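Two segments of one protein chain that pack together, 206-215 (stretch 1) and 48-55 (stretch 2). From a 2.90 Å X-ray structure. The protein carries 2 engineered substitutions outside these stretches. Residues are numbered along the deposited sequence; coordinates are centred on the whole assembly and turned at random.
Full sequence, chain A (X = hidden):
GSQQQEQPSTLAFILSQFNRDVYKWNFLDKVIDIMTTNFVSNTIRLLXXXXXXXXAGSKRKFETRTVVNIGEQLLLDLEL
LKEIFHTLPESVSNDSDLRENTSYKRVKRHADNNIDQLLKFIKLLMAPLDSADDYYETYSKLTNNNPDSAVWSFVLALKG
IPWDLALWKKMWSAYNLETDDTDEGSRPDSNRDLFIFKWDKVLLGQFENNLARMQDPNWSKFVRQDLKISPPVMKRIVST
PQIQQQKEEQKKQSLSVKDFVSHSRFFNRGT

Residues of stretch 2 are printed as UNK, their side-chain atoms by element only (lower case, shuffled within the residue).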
# COMPACT_ATOMS: atom_id res chain seq x y z
N GLN A 206 -13.87 0.23 3.58
CA GLN A 206 -14.50 -0.97 4.16
C GLN A 206 -13.78 -1.42 5.42
O GLN A 206 -14.42 -1.66 6.44
CB GLN A 206 -14.52 -2.13 3.19
CG GLN A 206 -15.48 -1.99 2.03
CD GLN A 206 -15.33 -3.16 1.04
OE1 GLN A 206 -14.57 -4.12 1.28
NE2 GLN A 206 -16.03 -3.06 -0.07
N PHE A 207 -12.46 -1.53 5.38
CA PHE A 207 -11.71 -1.90 6.56
C PHE A 207 -12.10 -1.05 7.76
O PHE A 207 -12.38 -1.59 8.85
CB PHE A 207 -10.21 -1.78 6.36
CG PHE A 207 -9.44 -2.10 7.59
CD1 PHE A 207 -9.38 -3.41 8.05
CD2 PHE A 207 -8.78 -1.12 8.30
CE1 PHE A 207 -8.67 -3.73 9.21
CE2 PHE A 207 -8.06 -1.44 9.47
CZ PHE A 207 -8.01 -2.75 9.91
N GLU A 208 -12.11 0.27 7.57
CA GLU A 208 -12.50 1.20 8.64
C GLU A 208 -13.90 0.83 9.20
O GLU A 208 -14.05 0.66 10.40
CB GLU A 208 -12.44 2.66 8.17
CG GLU A 208 -11.03 3.28 8.05
CD GLU A 208 -11.01 4.70 7.43
OE1 GLU A 208 -11.32 4.85 6.23
OE2 GLU A 208 -10.62 5.68 8.13
N ASN A 209 -14.89 0.66 8.32
CA ASN A 209 -16.25 0.29 8.74
C ASN A 209 -16.30 -0.97 9.57
O ASN A 209 -16.90 -0.98 10.65
CB ASN A 209 -17.15 0.05 7.54
CG ASN A 209 -17.49 1.32 6.81
OD1 ASN A 209 -17.41 2.42 7.37
ND2 ASN A 209 -17.89 1.19 5.54
N ASN A 210 -15.66 -2.02 9.07
CA ASN A 210 -15.67 -3.29 9.75
C ASN A 210 -15.11 -3.14 11.13
O ASN A 210 -15.59 -3.77 12.06
CB ASN A 210 -14.83 -4.30 8.99
CG ASN A 210 -15.28 -4.49 7.58
OD1 ASN A 210 -16.49 -4.50 7.30
ND2 ASN A 210 -14.31 -4.65 6.65
N LEU A 211 -14.11 -2.27 11.25
CA LEU A 211 -13.43 -2.04 12.52
C LEU A 211 -14.32 -1.37 13.59
O LEU A 211 -14.20 -1.64 14.80
CB LEU A 211 -12.18 -1.21 12.27
CG LEU A 211 -10.99 -1.57 13.16
CD1 LEU A 211 -10.51 -3.02 12.88
CD2 LEU A 211 -9.83 -0.55 12.97
N ALA A 212 -15.22 -0.51 13.15
CA ALA A 212 -16.12 0.15 14.07
C ALA A 212 -17.28 -0.78 14.45
O ALA A 212 -17.94 -0.56 15.47
CB ALA A 212 -16.65 1.42 13.45
N ARG A 213 -17.49 -1.82 13.65
CA ARG A 213 -18.57 -2.79 13.88
C ARG A 213 -18.21 -3.93 14.86
O ARG A 213 -18.95 -4.92 14.99
CB ARG A 213 -19.02 -3.43 12.56
CG ARG A 213 -19.62 -2.51 11.54
CD ARG A 213 -20.10 -3.38 10.40
NE ARG A 213 -20.71 -2.60 9.33
CZ ARG A 213 -20.10 -2.27 8.19
NH1 ARG A 213 -18.85 -2.66 7.95
NH2 ARG A 213 -20.74 -1.56 7.29
N MSE A 214 -17.07 -3.79 15.54
CA MSE A 214 -16.65 -4.82 16.46
C MSE A 214 -17.55 -4.88 17.69
O MSE A 214 -17.80 -3.86 18.34
CB MSE A 214 -15.19 -4.65 16.84
CG MSE A 214 -14.31 -4.81 15.62
SE MSE A 214 -12.35 -4.82 15.92
CE MSE A 214 -12.10 -6.64 16.63
N GLN A 215 -18.05 -6.08 17.99
CA GLN A 215 -18.94 -6.28 19.11
C GLN A 215 -18.27 -6.14 20.50
O GLN A 215 -18.86 -5.54 21.39
CB GLN A 215 -19.69 -7.61 18.97
CG GLN A 215 -20.71 -7.52 17.79
CD GLN A 215 -21.54 -8.79 17.77
OE1 GLN A 215 -21.13 -9.84 18.28
NE2 GLN A 215 -22.73 -8.72 17.17
N UNK A 48 -5.88 -9.17 3.44
CA UNK A 48 -6.76 -8.52 4.40
C UNK A 48 -7.59 -9.48 5.23
O UNK A 48 -7.99 -10.55 4.76
n UNK A 48 -10.11 -6.09 2.92
c UNK A 48 -7.66 -7.51 3.73
o UNK A 48 -9.84 -7.39 1.12
c UNK A 48 -9.66 -7.18 2.31
c UNK A 48 -8.86 -8.14 3.12
N UNK A 49 -7.87 -9.06 6.47
CA UNK A 49 -8.67 -9.80 7.44
C UNK A 49 -10.13 -9.96 6.97
O UNK A 49 -10.65 -9.10 6.24
c UNK A 49 -8.40 -7.57 8.20
c UNK A 49 -7.55 -7.70 6.96
c UNK A 49 -8.58 -8.93 8.70
N UNK A 50 -10.76 -11.05 7.42
CA UNK A 50 -12.12 -11.38 7.01
C UNK A 50 -13.16 -10.93 8.04
O UNK A 50 -13.16 -11.41 9.17
c UNK A 50 -13.64 -13.18 6.14
c UNK A 50 -12.28 -12.90 6.74
c UNK A 50 -11.19 -13.41 5.79
N UNK A 51 -14.05 -9.99 7.63
CA UNK A 51 -15.12 -9.53 8.51
C UNK A 51 -16.13 -10.66 8.68
O UNK A 51 -16.40 -11.39 7.73
c UNK A 51 -14.10 -9.29 6.33
c UNK A 51 -15.44 -8.60 6.34
c UNK A 51 -15.72 -8.35 7.76
N UNK A 52 -16.73 -10.78 9.87
CA UNK A 52 -16.54 -9.90 11.03
C UNK A 52 -15.26 -10.19 11.81
O UNK A 52 -14.79 -11.34 11.89
c UNK A 52 -18.00 -11.68 11.62
c UNK A 52 -17.76 -10.21 11.88
c UNK A 52 -17.50 -11.98 10.22
N UNK A 53 -14.71 -9.13 12.39
CA UNK A 53 -13.47 -9.23 13.11
C UNK A 53 -13.62 -9.57 14.58
O UNK A 53 -14.44 -8.97 15.27
c UNK A 53 -12.34 -6.01 11.46
c UNK A 53 -12.41 -7.38 11.68
c UNK A 53 -12.73 -7.89 13.06
c UNK A 53 -12.01 -5.49 10.22
c UNK A 53 -11.76 -6.35 9.16
c UNK A 53 -12.15 -8.24 10.63
c UNK A 53 -11.83 -7.73 9.36
N UNK A 54 -12.81 -10.52 15.06
CA UNK A 54 -12.69 -10.84 16.51
C UNK A 54 -11.74 -12.03 16.69
O UNK A 54 -11.34 -12.64 15.69
c UNK A 54 -14.04 -11.08 17.23
o UNK A 54 -14.61 -12.34 16.90
N UNK A 55 -11.38 -12.34 17.95
CA UNK A 55 -10.50 -13.50 18.25
C UNK A 55 -11.22 -14.81 17.80
O UNK A 55 -10.58 -15.81 17.45
c UNK A 55 -8.35 -13.77 21.58
c UNK A 55 -10.01 -13.48 19.71
c UNK A 55 -7.57 -14.23 19.20
c UNK A 55 -8.77 -14.26 20.19

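Position 48 carries three carbons in line, the third bearing one oxygen and one nitrogen: a primary amide on a two-carbon spacer. Its CA-to-CB bond points toward stretch 1, yet the side chain makes no contact. This is Q48, the first residue to leave helical geometry after a helix.

At position 49 three carbons close a ring onto the backbone N. One of them approaches the edge of the F207 ring, near its plane. The residue is P49, and its CG lies 4.0 Å from F207 CE1.

Position 50 has one carbon carrying two more, a fork directly at CB. Its CA-to-CB bond points away from stretch 1, and the side chain makes no contact there. It is V50, an exposed residue.

Position 51 again has three carbons returning to the backbone N, and its CB sits 3.9 Å from CG of N210. This is P51; here the small ring packs against the flat amide carbon of a helix side chain.

At position 52 again three carbons close a ring onto the backbone N. Its CA-to-CB bond points sideways, and its CB is 6.3 Å from R213 O, out of contact. It is P52, and the peptide bond before it is cis.

Position 53 shows one carbon and then a ring of six, without a heteroatom. The ring reaches F207, N210 and L211, while M214 packs near its CB. This is F53, rotamer m, whose 117 Å² of covered surface is the largest in either stretch. Its CE1 lies 3.3 Å from N210 CB and 3.9 Å from F207 CE1, and its CD1 lies 3.8 Å from L211 CD1. The F53 and F207 rings are oblique, planes at 48° and centroids 5.8 Å apart.

Position 54 has one carbon and one oxygen, so it is S54. Its backbone N lies 4.2 Å from M214 CE, while its OG is hydrogen-bonded to a residue just outside the stretches.

Position 55 has four carbons forked at the second: L55, whose end leads away from stretch 1.

The contact works without a single hydrogen bond between the stretches. The helix offers F207, N210 and L211, spaced so that they share one side. An extended, proline-rich strip lays F53 among them. M214, a selenomethionine in the loop beyond, brings its CE to 3.8 Å from F53 CB and 3.6 Å from F53 O. The rule is one deeply covered aromatic as anchor, with P49 against F207 and P51 against N210 adding smaller contacts.

Stretch 2 (48-55) QPVPPFSL
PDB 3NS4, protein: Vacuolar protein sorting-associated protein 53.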